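Local coordinates for protein E3 ubiquitin ligase RavN (Legionella pneumophila, PDB 5MIY) that acts as an E3 ubiquitin ligase, a Legionella effector that probably promotes transfer of ubiquitin from an E2 enzyme to target proteins, at residues 7-15 / 40-48; 19-27 / 62-70. One frame throughout, in Å; residues are numbered along the deposited sequence.

Interaction 1: 7-15 / 40-48; sequences PTYFDPIMQ and AISSGLEHL. With NA (sodium ion), chain K; SO4 (sulfate ion), chain D; EDO (1,2-ethanediol), chain I.
The Y9 ring offers one face to A40, whose CB lies 3.8 Å from the ring centroid in a CH-pi contact, while S42 N lies near the ring plane at the edge. With chi1 at 65°, the ring stands between the backbone N and carbonyl carbon of Y9; a methyl is all the side chain that A40 brings to the close approach. Beyond the ring, an Asx turn ends strand 8-11 and doubles as the polar link between the segments. The carboxylate of D11, swung to the far side from its backbone N (chi1 175°), has each oxygen gripped twice. OD1 accepts from S42 N at 3.1 Å and, through its other face, from I13 N at 3.2 Å; OD2 takes S42 OG at 2.7 Å and, again from the opposite face, M14 N at 3.2 Å. Four donors, all above or below the carboxylate plane, should fix its rotation and favour its charged form. Apolar contacts flank this junction: P12 crosses I41 at about a right angle, CG to CG2 3.6 Å. I13 extends CG1 and CD1 over S43 O, and its end meets L48 tip to tip, CD1 to CD1 4.1 Å.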
loop_
_atom_site.group_PDB
_atom_site.type_symbol
_atom_site.label_atom_id
_atom_site.label_comp_id
_atom_site.label_asym_id
_atom_site.label_seq_id
_atom_site.Cartn_x
_atom_site.Cartn_y
_atom_site.Cartn_z
ATOM N N PRO A 7 -0.081 5.541 -15.687
ATOM C CA PRO A 7 0.331 4.489 -14.744
ATOM C C PRO A 7 -0.870 3.970 -13.967
ATOM O O PRO A 7 -1.675 4.750 -13.458
ATOM C CB PRO A 7 1.324 5.203 -13.821
ATOM C CG PRO A 7 1.752 6.414 -14.566
ATOM C CD PRO A 7 0.613 6.817 -15.442
ATOM N N THR A 8 -0.987 2.646 -13.877
ATOM C CA THR A 8 -2.077 2.025 -13.135
ATOM C C THR A 8 -1.538 1.039 -12.107
ATOM O O THR A 8 -0.383 0.604 -12.158
ATOM C CB THR A 8 -3.070 1.292 -14.052
ATOM O OG1 THR A 8 -2.437 0.137 -14.623
ATOM C CG2 THR A 8 -3.594 2.216 -15.152
ATOM N N TYR A 9 -2.409 0.697 -11.161
ATOM C CA TYR A 9 -2.159 -0.354 -10.192
ATOM C C TYR A 9 -3.392 -1.241 -10.121
ATOM O O TYR A 9 -4.514 -0.781 -10.348
ATOM C CB TYR A 9 -1.837 0.218 -8.800
ATOM C CG TYR A 9 -2.979 0.982 -8.144
ATOM C CD1 TYR A 9 -3.287 2.288 -8.532
ATOM C CD2 TYR A 9 -3.738 0.400 -7.121
ATOM C CE1 TYR A 9 -4.322 2.993 -7.926
ATOM C CE2 TYR A 9 -4.766 1.095 -6.507
ATOM C CZ TYR A 9 -5.060 2.386 -6.913
ATOM O OH TYR A 9 -6.095 3.070 -6.307
ATOM N N PHE A 10 -3.175 -2.523 -9.828
ATOM C CA PHE A 10 -4.286 -3.443 -9.593
ATOM C C PHE A 10 -4.803 -3.207 -8.181
ATOM O O PHE A 10 -4.208 -3.667 -7.204
ATOM C CB PHE A 10 -3.858 -4.893 -9.778
ATOM C CG PHE A 10 -5.002 -5.868 -9.697
ATOM C CD1 PHE A 10 -5.846 -6.046 -10.782
ATOM C CD2 PHE A 10 -5.249 -6.583 -8.531
ATOM C CE1 PHE A 10 -6.912 -6.933 -10.715
ATOM C CE2 PHE A 10 -6.307 -7.473 -8.460
ATOM C CZ PHE A 10 -7.141 -7.649 -9.550
ATOM N N ASP A 11 -5.922 -2.503 -8.069
ATOM C CA ASP A 11 -6.442 -2.127 -6.763
ATOM C C ASP A 11 -7.029 -3.347 -6.072
ATOM O O ASP A 11 -8.003 -3.922 -6.579
ATOM C CB ASP A 11 -7.507 -1.039 -6.905
ATOM C CG ASP A 11 -8.169 -0.687 -5.577
ATOM O OD1 ASP A 11 -7.490 -0.730 -4.531
ATOM O OD2 ASP A 11 -9.376 -0.368 -5.581
ATOM N N PRO A 12 -6.489 -3.778 -4.928
ATOM C CA PRO A 12 -7.081 -4.945 -4.254
ATOM C C PRO A 12 -8.479 -4.680 -3.741
ATOM O O PRO A 12 -9.265 -5.629 -3.602
ATOM C CB PRO A 12 -6.109 -5.223 -3.101
ATOM C CG PRO A 12 -5.489 -3.883 -2.812
ATOM C CD PRO A 12 -5.390 -3.182 -4.146
ATOM N N ILE A 13 -8.811 -3.421 -3.447
ATOM C CA ILE A 13 -10.130 -3.103 -2.900
ATOM C C ILE A 13 -11.217 -3.467 -3.902
ATOM O O ILE A 13 -12.155 -4.208 -3.584
ATOM C CB ILE A 13 -10.200 -1.617 -2.496
ATOM C CG1 ILE A 13 -9.023 -1.240 -1.578
ATOM C CG2 ILE A 13 -11.520 -1.307 -1.818
ATOM C CD1 ILE A 13 -9.078 -1.871 -0.178
ATOM N N MET A 14 -11.098 -2.971 -5.137
ATOM C CA MET A 14 -12.096 -3.242 -6.165
ATOM C C MET A 14 -11.681 -4.341 -7.137
ATOM O O MET A 14 -12.494 -4.738 -7.978
ATOM C CB MET A 14 -12.433 -1.966 -6.928
ATOM C CG MET A 14 -12.826 -0.809 -6.036
ATOM S SD MET A 14 -14.236 -1.224 -5.003
ATOM C CE MET A 14 -15.501 -1.505 -6.250
ATOM N N GLN A 15 -10.461 -4.872 -7.011
ATOM C CA GLN A 15 -9.980 -5.967 -7.859
ATOM C C GLN A 15 -9.977 -5.554 -9.330
ATOM O O GLN A 15 -10.543 -6.223 -10.197
ATOM C CB GLN A 15 -10.805 -7.240 -7.636
ATOM C CG GLN A 15 -10.625 -7.828 -6.254
ATOM C CD GLN A 15 -9.245 -8.440 -6.070
ATOM O OE1 GLN A 15 -8.859 -9.357 -6.799
ATOM N NE2 GLN A 15 -8.495 -7.935 -5.095
ATOM N N ALA A 40 -0.390 -0.185 -3.424
ATOM C CA ALA A 40 -1.276 0.935 -3.700
ATOM C C ALA A 40 -2.716 0.473 -3.527
ATOM O O ALA A 40 -3.094 -0.582 -4.047
ATOM C CB ALA A 40 -1.055 1.477 -5.111
ATOM N N ILE A 41 -3.513 1.250 -2.792
ATOM C CA ILE A 41 -4.925 0.928 -2.568
ATOM C C ILE A 41 -5.760 2.188 -2.761
ATOM O O ILE A 41 -5.273 3.313 -2.598
ATOM C CB ILE A 41 -5.171 0.307 -1.169
ATOM C CG1 ILE A 41 -4.886 1.309 -0.041
ATOM C CG2 ILE A 41 -4.330 -0.955 -0.991
ATOM C CD1 ILE A 41 -5.034 0.703 1.371
ATOM N N SER A 42 -7.023 1.998 -3.158
ATOM C CA SER A 42 -7.873 3.155 -3.411
ATOM C C SER A 42 -8.429 3.742 -2.121
ATOM O O SER A 42 -8.734 4.937 -2.073
ATOM C CB SER A 42 -9.018 2.794 -4.375
ATOM O OG SER A 42 -9.799 1.690 -3.919
ATOM N N SER A 43 -8.558 2.931 -1.074
ATOM C CA SER A 43 -9.081 3.380 0.209
ATOM C C SER A 43 -8.639 2.384 1.271
ATOM O O SER A 43 -8.161 1.295 0.957
ATOM C CB SER A 43 -10.610 3.476 0.192
ATOM O OG SER A 43 -11.168 2.177 0.085
ATOM N N GLY A 44 -8.813 2.764 2.534
ATOM C CA GLY A 44 -8.755 1.804 3.625
ATOM C C GLY A 44 -7.602 1.939 4.598
ATOM O O GLY A 44 -7.533 1.152 5.545
ATOM N N LEU A 45 -6.692 2.893 4.411
ATOM C CA LEU A 45 -5.512 2.942 5.275
ATOM C C LEU A 45 -5.890 3.073 6.753
ATOM O O LEU A 45 -5.222 2.497 7.625
ATOM C CB LEU A 45 -4.592 4.086 4.854
ATOM C CG LEU A 45 -3.197 4.081 5.497
ATOM C CD1 LEU A 45 -2.467 2.783 5.172
ATOM C CD2 LEU A 45 -2.372 5.282 5.059
ATOM N N GLU A 46 -6.955 3.818 7.053
ATOM C CA GLU A 46 -7.366 4.073 8.429
ATOM C C GLU A 46 -8.346 3.042 8.968
ATOM O O GLU A 46 -8.647 3.076 10.167
ATOM C CB GLU A 46 -8.006 5.464 8.553
ATOM C CG GLU A 46 -7.098 6.633 8.143
ATOM C CD GLU A 46 -5.858 6.758 9.010
ATOM O OE1 GLU A 46 -5.924 6.410 10.208
ATOM O OE2 GLU A 46 -4.812 7.215 8.494
ATOM N N HIS A 47 -8.849 2.132 8.131
ATOM C CA HIS A 47 -9.856 1.176 8.575
ATOM C C HIS A 47 -9.458 -0.282 8.417
ATOM O O HIS A 47 -9.948 -1.121 9.182
ATOM C CB HIS A 47 -11.179 1.420 7.824
ATOM C CG HIS A 47 -11.794 2.753 8.115
ATOM N ND1 HIS A 47 -11.392 3.914 7.488
ATOM C CD2 HIS A 47 -12.774 3.111 8.979
ATOM C CE1 HIS A 47 -12.106 4.928 7.946
ATOM N NE2 HIS A 47 -12.946 4.468 8.856
ATOM N N LEU A 48 -8.613 -0.618 7.447
ATOM C CA LEU A 48 -8.226 -2.011 7.269
ATOM C C LEU A 48 -7.348 -2.475 8.436
ATOM O O LEU A 48 -6.609 -1.679 9.026
ATOM C CB LEU A 48 -7.475 -2.196 5.955
ATOM C CG LEU A 48 -8.261 -2.050 4.653
ATOM C CD1 LEU A 48 -7.274 -2.016 3.487
ATOM C CD2 LEU A 48 -9.280 -3.179 4.484
HETATM NA NA NA K . -11.502 -3.387 9.179
HETATM S S SO4 D . -9.577 5.390 4.917
HETATM O O1 SO4 D . -9.668 4.130 5.642
HETATM O O2 SO4 D . -10.027 5.199 3.542
HETATM O O3 SO4 D . -8.176 5.795 4.931
HETATM O O4 SO4 D . -10.385 6.419 5.568
HETATM C C1 EDO I . -3.116 4.625 11.015
HETATM O O1 EDO I . -3.910 3.838 11.904
HETATM C C2 EDO I . -3.433 4.169 9.602
HETATM O O2 EDO I . -3.051 2.799 9.457
#

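Interaction 2: 19-27 / 62-70; sequences VLDENTIVY and IPAKSLIDH. With SO4 (sulfate ion), chain E; EDO (1,2-ethanediol), chain H.
L20 and V26 close from one segment on L67 from the other, and this apolar cluster is the tight part of the contact. L20 CD2 lies 3.6 Å from I68 CG1 and 3.9 Å from L67 CD2. Branched side chains suit these crossings: the single methyl CD2 of L67 lies against L20 and V26 at once. With CG anti to its backbone N (chi1 173°), L20 sends both methyls to the helix. A64 needs to be small: its CB approaches the backbone carbonyls of the D21-T24 type I turn, 3.6 Å from both D21 O and T24 O. The other side is wetter. I62 N donates to V26 O at 3.2 Å, but the return link is indirect, a water accepting from V26 N and donating to I62 O at 2.6 Å. That water also donates to an ethanediol, probably from the crystallisation liquor, whose O1 accepts from A64 N in the first turn of the helix. Near the turn, E22 sends its carboxylate away from the helix. Helix 64-68 follows strand 58-61 after I62 and P63; that strand is the antiparallel neighbour of 25-32, and the helix packs beside the start of 25-32, with F77 of a loop touching both L20 and L67.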
loop_
_atom_site.group_PDB
_atom_site.type_symbol
_atom_site.label_atom_id
_atom_site.label_comp_id
_atom_site.label_asym_id
_atom_site.label_seq_id
_atom_site.Cartn_x
_atom_site.Cartn_y
_atom_site.Cartn_z
ATOM N N VAL A 19 -6.203 3.920 -12.354
ATOM C CA VAL A 19 -5.239 4.979 -12.653
ATOM C C VAL A 19 -4.656 5.521 -11.355
ATOM O O VAL A 19 -5.386 5.888 -10.423
ATOM C CB VAL A 19 -5.891 6.102 -13.478
ATOM C CG1 VAL A 19 -5.021 7.352 -13.463
ATOM C CG2 VAL A 19 -6.140 5.646 -14.918
ATOM N N LEU A 20 -3.327 5.578 -11.292
ATOM C CA LEU A 20 -2.631 6.135 -10.144
ATOM C C LEU A 20 -2.684 7.657 -10.197
ATOM O O LEU A 20 -2.357 8.258 -11.224
ATOM C CB LEU A 20 -1.185 5.642 -10.153
ATOM C CG LEU A 20 -0.156 6.174 -9.164
ATOM C CD1 LEU A 20 -0.472 5.636 -7.778
ATOM C CD2 LEU A 20 1.234 5.736 -9.596
ATOM N N ASP A 21 -3.113 8.290 -9.104
ATOM C CA ASP A 21 -3.086 9.746 -9.039
ATOM C C ASP A 21 -2.714 10.175 -7.626
ATOM O O ASP A 21 -2.382 9.349 -6.771
ATOM C CB ASP A 21 -4.412 10.373 -9.523
ATOM C CG ASP A 21 -5.630 9.970 -8.685
ATOM O OD1 ASP A 21 -5.479 9.519 -7.532
ATOM O OD2 ASP A 21 -6.763 10.127 -9.201
ATOM N N GLU A 22 -2.753 11.489 -7.389
ATOM C CA GLU A 22 -2.320 12.033 -6.108
ATOM C C GLU A 22 -3.223 11.621 -4.953
ATOM O O GLU A 22 -2.863 11.867 -3.797
ATOM C CB GLU A 22 -2.240 13.561 -6.182
ATOM C CG GLU A 22 -3.596 14.258 -6.254
ATOM C CD GLU A 22 -3.496 15.689 -6.761
ATOM O OE1 GLU A 22 -2.413 16.081 -7.255
ATOM O OE2 GLU A 22 -4.501 16.424 -6.668
ATOM N N ASN A 23 -4.375 11.008 -5.230
ATOM C CA ASN A 23 -5.289 10.548 -4.190
ATOM C C ASN A 23 -5.099 9.076 -3.838
ATOM O O ASN A 23 -5.725 8.591 -2.886
ATOM C CB ASN A 23 -6.737 10.806 -4.620
ATOM C CG ASN A 23 -7.036 12.286 -4.780
ATOM O OD1 ASN A 23 -6.612 13.104 -3.961
ATOM N ND2 ASN A 23 -7.756 12.641 -5.842
ATOM N N THR A 24 -4.256 8.364 -4.581
ATOM C CA THR A 24 -3.946 6.971 -4.287
ATOM C C THR A 24 -3.183 6.855 -2.971
ATOM O O THR A 24 -2.301 7.664 -2.670
ATOM C CB THR A 24 -3.112 6.379 -5.429
ATOM O OG1 THR A 24 -3.805 6.560 -6.676
ATOM C CG2 THR A 24 -2.822 4.895 -5.198
ATOM N N ILE A 25 -3.528 5.843 -2.181
ATOM C CA ILE A 25 -2.793 5.528 -0.959
ATOM C C ILE A 25 -1.641 4.603 -1.326
ATOM O O ILE A 25 -1.854 3.533 -1.908
ATOM C CB ILE A 25 -3.706 4.873 0.090
ATOM C CG1 ILE A 25 -4.795 5.847 0.546
ATOM C CG2 ILE A 25 -2.890 4.329 1.278
ATOM C CD1 ILE A 25 -6.024 5.128 1.101
ATOM N N VAL A 26 -0.416 5.015 -0.997
ATOM C CA VAL A 26 0.783 4.267 -1.347
ATOM C C VAL A 26 1.619 4.060 -0.091
ATOM O O VAL A 26 1.752 4.969 0.737
ATOM C CB VAL A 26 1.599 4.991 -2.446
ATOM C CG1 VAL A 26 2.783 4.148 -2.849
ATOM C CG2 VAL A 26 0.710 5.269 -3.663
ATOM N N TYR A 27 2.171 2.858 0.052
ATOM C CA TYR A 27 3.008 2.520 1.196
ATOM C C TYR A 27 3.863 1.311 0.846
ATOM O O TYR A 27 3.600 0.601 -0.130
ATOM C CB TYR A 27 2.174 2.248 2.460
ATOM C CG TYR A 27 1.057 1.214 2.310
ATOM C CD1 TYR A 27 1.301 -0.148 2.482
ATOM C CD2 TYR A 27 -0.247 1.610 2.012
ATOM C CE1 TYR A 27 0.278 -1.093 2.351
ATOM C CE2 TYR A 27 -1.278 0.674 1.888
ATOM C CZ TYR A 27 -1.013 -0.671 2.045
ATOM O OH TYR A 27 -2.047 -1.584 1.907
ATOM N N ILE A 62 4.499 6.261 1.827
ATOM C CA ILE A 62 5.213 6.833 0.684
ATOM C C ILE A 62 4.254 7.825 0.033
ATOM O O ILE A 62 3.083 7.477 -0.204
ATOM C CB ILE A 62 5.628 5.740 -0.318
ATOM C CG1 ILE A 62 6.454 4.641 0.357
ATOM C CG2 ILE A 62 6.317 6.335 -1.545
ATOM C CD1 ILE A 62 7.918 4.980 0.549
ATOM N N PRO A 63 4.668 9.060 -0.252
ATOM C CA PRO A 63 3.772 9.975 -0.972
ATOM C C PRO A 63 3.468 9.430 -2.360
ATOM O O PRO A 63 4.356 8.927 -3.050
ATOM C CB PRO A 63 4.573 11.285 -1.036
ATOM C CG PRO A 63 5.633 11.158 0.054
ATOM C CD PRO A 63 5.954 9.693 0.100
ATOM N N ALA A 64 2.191 9.507 -2.757
ATOM C CA ALA A 64 1.815 9.086 -4.106
ATOM C C ALA A 64 2.672 9.776 -5.161
ATOM O O ALA A 64 3.043 9.166 -6.171
ATOM C CB ALA A 64 0.333 9.374 -4.366
ATOM N N LYS A 65 3.005 11.046 -4.933
ATOM C CA LYS A 65 3.795 11.793 -5.906
ATOM C C LYS A 65 5.143 11.129 -6.159
ATOM O O LYS A 65 5.641 11.140 -7.290
ATOM C CB LYS A 65 3.977 13.231 -5.428
ATOM C CG LYS A 65 4.604 14.155 -6.463
ATOM C CD LYS A 65 5.559 15.141 -5.807
ATOM C CE LYS A 65 6.260 16.021 -6.835
ATOM N NZ LYS A 65 5.487 17.247 -7.157
ATOM N N SER A 66 5.739 10.528 -5.123
ATOM C CA SER A 66 7.033 9.867 -5.295
ATOM C C SER A 66 6.928 8.671 -6.233
ATOM O O SER A 66 7.806 8.471 -7.087
ATOM C CB SER A 66 7.596 9.433 -3.943
ATOM O OG SER A 66 7.728 10.542 -3.076
ATOM N N LEU A 67 5.864 7.868 -6.094
ATOM C CA LEU A 67 5.660 6.742 -6.998
ATOM C C LEU A 67 5.350 7.225 -8.414
ATOM O O LEU A 67 5.895 6.690 -9.384
ATOM C CB LEU A 67 4.539 5.837 -6.480
ATOM C CG LEU A 67 4.250 4.576 -7.296
ATOM C CD1 LEU A 67 5.463 3.662 -7.342
ATOM C CD2 LEU A 67 3.050 3.833 -6.695
ATOM N N ILE A 68 4.490 8.243 -8.548
ATOM C CA ILE A 68 4.134 8.764 -9.869
ATOM C C ILE A 68 5.375 9.269 -10.593
ATOM O O ILE A 68 5.538 9.064 -11.802
ATOM C CB ILE A 68 3.072 9.876 -9.744
ATOM C CG1 ILE A 68 1.737 9.311 -9.246
ATOM C CG2 ILE A 68 2.878 10.607 -11.087
ATOM C CD1 ILE A 68 0.803 10.380 -8.729
ATOM N N ASP A 69 6.275 9.925 -9.863
ATOM C CA ASP A 69 7.470 10.490 -10.479
ATOM C C ASP A 69 8.468 9.429 -10.917
ATOM O O ASP A 69 9.437 9.766 -11.611
ATOM C CB ASP A 69 8.129 11.472 -9.517
ATOM C CG ASP A 69 7.389 12.793 -9.448
ATOM O OD1 ASP A 69 6.554 13.044 -10.343
ATOM O OD2 ASP A 69 7.639 13.579 -8.510
ATOM N N HIS A 70 8.255 8.169 -10.532
ATOM C CA HIS A 70 9.065 7.045 -10.983
ATOM C C HIS A 70 8.303 6.143 -11.945
ATOM O O HIS A 70 8.639 4.961 -12.075
ATOM C CB HIS A 70 9.558 6.226 -9.789
ATOM C CG HIS A 70 10.622 6.903 -8.979
ATOM N ND1 HIS A 70 11.870 7.200 -9.486
ATOM C CD2 HIS A 70 10.628 7.326 -7.693
ATOM C CE1 HIS A 70 12.595 7.785 -8.549
ATOM N NE2 HIS A 70 11.865 7.871 -7.450
HETATM S S SO4 E . 13.243 7.075 -12.876
HETATM O O1 SO4 E . 13.563 6.055 -13.873
HETATM O O2 SO4 E . 13.427 6.518 -11.539
HETATM O O3 SO4 E . 11.856 7.502 -13.047
HETATM O O4 SO4 E . 14.129 8.223 -13.040
HETATM C C1 EDO H . -0.011 11.907 -0.652
HETATM O O1 EDO H . 0.008 10.492 -0.861
HETATM C C2 EDO H . -0.169 12.199 0.830
HETATM O O2 EDO H . 0.761 11.384 1.553
HETATM O O HOH W 1 0.457 7.747 -0.015
#

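Overall arrangement
Interactions 1 and 2 have centres 12 Å apart and alternate along the chain. Their segments touch at several points: P7 O and L20 N form a probable hydrogen bond of 2.8 Å, and I41 N with I25 O another of 3.0 Å, the latter within the four-stranded sheet, where 25-32 and 35-41 are neighbours. Between these, Y9 CE1 packs on T24 CG2 at 3.6 Å. The two-stranded sheet of 8-11 and 16-19, and helix 64-68, are both packed against the larger sheet. One sodium ion is bound by H47 O, at the far end of 40-48 from strand 8-11, and another lies about 4 Å from the L48 side chain.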